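Long-range contacts in cellulose biosynthesis protein BcsG (Salmonella typhimurium LT2, PDB 5OLT), which is required for cellulose biosynthesis, its extramembrane domain being a zinc-binding member of the alkaline phosphatase family: residues Gly98-Gly103 with Ser355-Ala360; Asp283-Ser288 with Ala360-Tyr365. All blocks are in the same frame, centred on the assembly; numbering follows the deposited sequence.

In the fold
Both contacts show how a small antiparallel sheet near the C-terminus is fastened to the zinc-binding part of the BcsG extramembrane domain. In contact 1 one of its edge strands, 355-357, meets the loop that runs into helix 102-110, whose first residue, Ser102, binds the zinc ion. In contact 2 the next strand, 360-365, receives residues 283-288, a loop running into helix 287-290. The centres of the two contacts lie about 9 Å apart, and they are joined directly: Ser355 O lies 2.8 Å from Val362 N within the sheet, and Tyr101 OH is 2.5 Å from Asp283 OD1. Contact 2 sits farther from the metal, with the side chain of Pro285 about 12 Å from the zinc ion.

Contact 1 of 2, residues Gly98-Gly103 with Ser355-Ala360; sequences GTSYSG and SENANA. With ZN (zinc ion), chain B.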
loop_
_atom_site.group_PDB
_atom_site.type_symbol
_atom_site.label_atom_id
_atom_site.label_comp_id
_atom_site.label_asym_id
_atom_site.label_seq_id
_atom_site.Cartn_x
_atom_site.Cartn_y
_atom_site.Cartn_z
ATOM N N GLY A 98 6.728 3.904 -3.839
ATOM C CA GLY A 98 6.815 4.445 -5.200
ATOM C C GLY A 98 6.784 5.958 -5.322
ATOM O O GLY A 98 6.905 6.443 -6.446
ATOM N N THR A 99 6.596 6.677 -4.204
ATOM C CA THR A 99 6.417 8.143 -4.229
ATOM C C THR A 99 6.419 8.651 -2.824
ATOM O O THR A 99 6.293 7.851 -1.859
ATOM C CB THR A 99 5.081 8.499 -4.927
ATOM O OG1 THR A 99 4.948 9.925 -4.988
ATOM C CG2 THR A 99 3.886 7.898 -4.186
ATOM N N SER A 100 6.599 9.965 -2.671
ATOM C CA SER A 100 6.524 10.542 -1.337
ATOM C C SER A 100 5.371 11.524 -1.158
ATOM O O SER A 100 5.340 12.200 -0.116
ATOM C CB SER A 100 7.842 11.144 -0.920
ATOM O OG SER A 100 8.289 12.129 -1.836
ATOM N N TYR A 101 4.426 11.558 -2.113
ATOM C CA TYR A 101 3.250 12.435 -2.003
ATOM C C TYR A 101 1.973 11.628 -1.940
ATOM O O TYR A 101 1.894 10.532 -2.501
ATOM C CB TYR A 101 3.190 13.394 -3.200
ATOM C CG TYR A 101 4.313 14.435 -3.269
ATOM C CD1 TYR A 101 4.849 15.023 -2.121
ATOM C CD2 TYR A 101 4.751 14.882 -4.503
ATOM C CE1 TYR A 101 5.850 16.006 -2.208
ATOM C CE2 TYR A 101 5.709 15.886 -4.613
ATOM C CZ TYR A 101 6.258 16.434 -3.466
ATOM O OH TYR A 101 7.229 17.431 -3.631
ATOM N N SER A 102 0.956 12.190 -1.269
ATOM C CA SER A 102 -0.255 11.436 -0.982
ATOM C C SER A 102 -1.084 11.088 -2.207
ATOM O O SER A 102 -1.520 9.936 -2.357
ATOM C CB SER A 102 -1.150 12.241 -0.035
ATOM O OG SER A 102 -0.457 12.598 1.154
ATOM N N GLY A 103 -1.304 12.072 -3.096
ATOM C CA GLY A 103 -2.144 11.821 -4.272
ATOM C C GLY A 103 -1.597 10.720 -5.153
ATOM O O GLY A 103 -2.286 9.734 -5.429
ATOM N N SER A 355 11.115 5.093 -7.108
ATOM C CA SER A 355 10.120 6.025 -6.584
ATOM C C SER A 355 10.185 7.332 -7.347
ATOM O O SER A 355 11.281 7.751 -7.780
ATOM C CB SER A 355 10.372 6.308 -5.097
ATOM O OG SER A 355 10.325 5.096 -4.369
ATOM N N GLU A 356 9.033 7.960 -7.512
ATOM C CA GLU A 356 8.977 9.194 -8.280
ATOM C C GLU A 356 7.986 10.144 -7.768
ATOM O O GLU A 356 6.940 9.758 -7.241
ATOM C CB GLU A 356 8.499 8.929 -9.733
ATOM C CG GLU A 356 9.188 7.838 -10.439
ATOM C CD GLU A 356 8.861 7.791 -11.909
ATOM O OE1 GLU A 356 8.421 8.808 -12.557
ATOM O OE2 GLU A 356 9.105 6.690 -12.395
ATOM N N ASN A 357 8.328 11.426 -7.935
ATOM C CA ASN A 357 7.336 12.513 -7.898
ATOM C C ASN A 357 7.481 13.207 -9.271
ATOM O O ASN A 357 8.321 12.801 -10.063
ATOM C CB ASN A 357 7.613 13.468 -6.731
ATOM C CG ASN A 357 7.615 12.772 -5.366
ATOM O OD1 ASN A 357 6.873 11.818 -5.118
ATOM N ND2 ASN A 357 8.410 13.298 -4.453
ATOM N N ALA A 358 6.712 14.258 -9.553
ATOM C CA ALA A 358 6.762 14.926 -10.876
ATOM C C ALA A 358 8.174 15.270 -11.307
ATOM O O ALA A 358 8.530 15.121 -12.483
ATOM C CB ALA A 358 5.895 16.172 -10.919
ATOM N N ASN A 359 8.998 15.649 -10.338
ATOM C CA ASN A 359 10.282 16.220 -10.694
ATOM C C ASN A 359 11.508 15.378 -10.409
ATOM O O ASN A 359 12.626 15.780 -10.688
ATOM C CB ASN A 359 10.427 17.555 -9.950
ATOM C CG ASN A 359 9.457 18.619 -10.423
ATOM O OD1 ASN A 359 8.325 18.746 -9.929
ATOM N ND2 ASN A 359 9.932 19.452 -11.344
ATOM N N ALA A 360 11.309 14.202 -9.826
ATOM C CA ALA A 360 12.441 13.446 -9.320
ATOM C C ALA A 360 12.157 11.969 -9.394
ATOM O O ALA A 360 11.019 11.534 -9.144
ATOM C CB ALA A 360 12.714 13.830 -7.870
HETATM ZN ZN ZN B . 0.248 11.395 2.585
HETATM O O HOH W 1 0.926 13.794 2.770
#
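The side chain of Asn357 is gripped by three consecutive residues of the other segment, Thr99, Ser100 and Tyr101. Its OD1 takes the backbone N-H of Ser100 at 3.1 Å, in the amide plane and on a lone pair, while ND2 gives an almost straight bond of 2.9 Å to Ser100 OG, also within that plane. In this conformer the two bonds set the turn of the amide about CB-CG. Thr99 OG1, set anti to its own backbone N (chi1 -178°), lies 2.7 Å from Asn357 OD1 and 3.0 Å from Glu356 O, so that its one proton has two acceptors within reach. One residue before Asn357, Glu356 N bonds to Gly98 O at 2.8 Å, from above the carbonyl plane.

This buried polar core has outside support: Ser100 OG also bonds to Arg282 O, and Asn357 ND2 to Asp283 O. Tyr101 makes the looser side, meeting Asn357 by stacking and van der Waals contact alone. Its partly exposed ring lies 18° from the plane of the amide, ND2 being 3.7 Å above the plane of the Tyr101 ring and offset toward its rim. A citrate, probably from the crystallisation liquor, is bound about 4 Å from this side chain, and Tyr101 OH hydrogen-bonds to Asp283 OD1.

Tyr101 is also the N-cap residue of helix 102-110. One step on, Ser102 OG binds the zinc ion at 2.0 Å, together with Cys67, Glu266 and His267. The arrangement thus ties a sheet edge to the loop before a metal-binding serine at a helix N-terminus, a placement that recalls the nucleophile of alkaline phosphatase-family enzymes.

Contact 2 of 2, residues Asp283-Ser288 with Ala360-Tyr365; sequences DIPSPS and AVVIQY
Val362 faces segment 283-288 with both methyl groups, CG2 turned to Ile284 and Pro285, CG1 to Pro287. CG1, anti to the backbone N (chi1 172°), points to Pro287 CD at 4.1 Å; CG2 meets Ile284 CG2 at 3.8 Å, and Pro285 CG and CD both lie 3.9 Å from it. The Ile284 and Pro287 side chains each cross that of Val362 at about a right angle, whereas Pro285 and Val362 slide past one another in opposite directions. Pro285 O closes in on Val362 CB at 3.4 Å. Pro285 is the centre of an inverse gamma turn, closed by Ser286 N bonding to Ile284 O; beyond it Ser286 caps helix 287-290 through a bond from Ile289 N to its OG. The turn and helix start thus lie against one face of strand 360-365, while Val361 and Ile363 point away and pack on helix 27-42. Toward the start of the strand, Ile284 sends CD1 to Ala360 CB at 3.7 Å and also reaches Val371 and Leu373 of strand 368-373. At the other end the Gln364 chain bends at chi2 (-82°) and crosses Pro287 obliquely, its NE2 3.2 Å from Pro287 CG.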
loop_
_atom_site.group_PDB
_atom_site.type_symbol
_atom_site.label_atom_id
_atom_site.label_comp_id
_atom_site.label_asym_id
_atom_site.label_seq_id
_atom_site.Cartn_x
_atom_site.Cartn_y
_atom_site.Cartn_z
ATOM N N ASP A 283 10.223 16.142 -0.496
ATOM C CA ASP A 283 10.077 16.384 -1.941
ATOM C C ASP A 283 10.873 15.418 -2.795
ATOM O O ASP A 283 10.559 15.244 -3.980
ATOM C CB ASP A 283 10.416 17.846 -2.269
ATOM C CG ASP A 283 9.473 18.780 -1.525
ATOM O OD1 ASP A 283 8.213 18.618 -1.646
ATOM O OD2 ASP A 283 9.970 19.568 -0.731
ATOM N N ILE A 284 11.907 14.818 -2.215
ATOM C CA ILE A 284 12.647 13.748 -2.883
ATOM C C ILE A 284 12.231 12.430 -2.242
ATOM O O ILE A 284 12.298 12.286 -1.023
ATOM C CB ILE A 284 14.165 13.963 -2.789
ATOM C CG1 ILE A 284 14.568 15.332 -3.426
ATOM C CG2 ILE A 284 14.914 12.807 -3.438
ATOM C CD1 ILE A 284 14.220 15.460 -4.907
ATOM N N PRO A 285 11.760 11.461 -3.049
ATOM C CA PRO A 285 11.218 10.205 -2.460
ATOM C C PRO A 285 12.353 9.228 -2.134
ATOM O O PRO A 285 12.633 8.263 -2.865
ATOM C CB PRO A 285 10.271 9.708 -3.544
ATOM C CG PRO A 285 10.946 10.160 -4.822
ATOM C CD PRO A 285 11.544 11.525 -4.512
ATOM N N SER A 286 13.060 9.553 -1.053
ATOM C CA SER A 286 14.202 8.765 -0.619
ATOM C C SER A 286 13.803 7.374 -0.144
ATOM O O SER A 286 12.643 7.149 0.209
ATOM C CB SER A 286 14.884 9.508 0.526
ATOM O OG SER A 286 14.045 9.424 1.667
ATOM N N PRO A 287 14.785 6.452 -0.070
ATOM C CA PRO A 287 14.490 5.105 0.405
ATOM C C PRO A 287 13.889 5.123 1.809
ATOM O O PRO A 287 12.960 4.360 2.081
ATOM C CB PRO A 287 15.863 4.434 0.385
ATOM C CG PRO A 287 16.569 5.090 -0.756
ATOM C CD PRO A 287 16.152 6.548 -0.634
ATOM N N SER A 288 14.381 5.988 2.676
ATOM C CA SER A 288 13.841 6.074 4.031
ATOM C C SER A 288 12.352 6.433 4.014
ATOM O O SER A 288 11.541 5.892 4.800
ATOM C CB SER A 288 14.651 7.129 4.769
ATOM O OG SER A 288 14.215 7.317 6.084
ATOM N N ALA A 360 11.309 14.202 -9.826
ATOM C CA ALA A 360 12.441 13.446 -9.320
ATOM C C ALA A 360 12.157 11.969 -9.394
ATOM O O ALA A 360 11.019 11.534 -9.144
ATOM C CB ALA A 360 12.714 13.830 -7.870
ATOM N N VAL A 361 13.203 11.212 -9.740
ATOM C CA VAL A 361 13.173 9.730 -9.659
ATOM C C VAL A 361 14.314 9.284 -8.749
ATOM O O VAL A 361 15.429 9.829 -8.817
ATOM C CB VAL A 361 13.360 9.075 -11.059
ATOM C CG1 VAL A 361 13.224 7.574 -10.956
ATOM C CG2 VAL A 361 12.343 9.585 -12.109
ATOM N N VAL A 362 14.010 8.315 -7.875
ATOM C CA VAL A 362 15.016 7.728 -7.007
ATOM C C VAL A 362 15.025 6.233 -7.317
ATOM O O VAL A 362 13.969 5.586 -7.373
ATOM C CB VAL A 362 14.700 7.957 -5.517
ATOM C CG1 VAL A 362 15.656 7.180 -4.632
ATOM C CG2 VAL A 362 14.802 9.440 -5.209
ATOM N N ILE A 363 16.228 5.687 -7.471
ATOM C CA ILE A 363 16.418 4.231 -7.666
ATOM C C ILE A 363 17.532 3.726 -6.776
ATOM O O ILE A 363 18.332 4.513 -6.250
ATOM C CB ILE A 363 16.737 3.855 -9.148
ATOM C CG1 ILE A 363 18.140 4.340 -9.559
ATOM C CG2 ILE A 363 15.631 4.433 -10.057
ATOM C CD1 ILE A 363 18.553 3.955 -10.989
ATOM N N GLN A 364 17.560 2.405 -6.598
ATOM C CA GLN A 364 18.709 1.709 -6.021
ATOM C C GLN A 364 19.431 1.029 -7.168
ATOM O O GLN A 364 18.811 0.312 -7.937
ATOM C CB GLN A 364 18.271 0.676 -4.991
ATOM C CG GLN A 364 17.619 1.263 -3.759
ATOM C CD GLN A 364 18.615 1.755 -2.729
ATOM O OE1 GLN A 364 19.813 1.535 -2.843
ATOM N NE2 GLN A 364 18.110 2.392 -1.707
ATOM N N TYR A 365 20.722 1.253 -7.289
ATOM C CA TYR A 365 21.478 0.642 -8.404
ATOM C C TYR A 365 22.744 0.084 -7.797
ATOM O O TYR A 365 23.515 0.837 -7.184
ATOM C CB TYR A 365 21.804 1.684 -9.498
ATOM C CG TYR A 365 22.311 1.031 -10.764
ATOM C CD1 TYR A 365 23.665 0.701 -10.892
ATOM C CD2 TYR A 365 21.433 0.720 -11.824
ATOM C CE1 TYR A 365 24.140 0.059 -12.039
ATOM C CE2 TYR A 365 21.888 0.057 -12.959
ATOM C CZ TYR A 365 23.252 -0.251 -13.066
ATOM O OH TYR A 365 23.713 -0.893 -14.200
#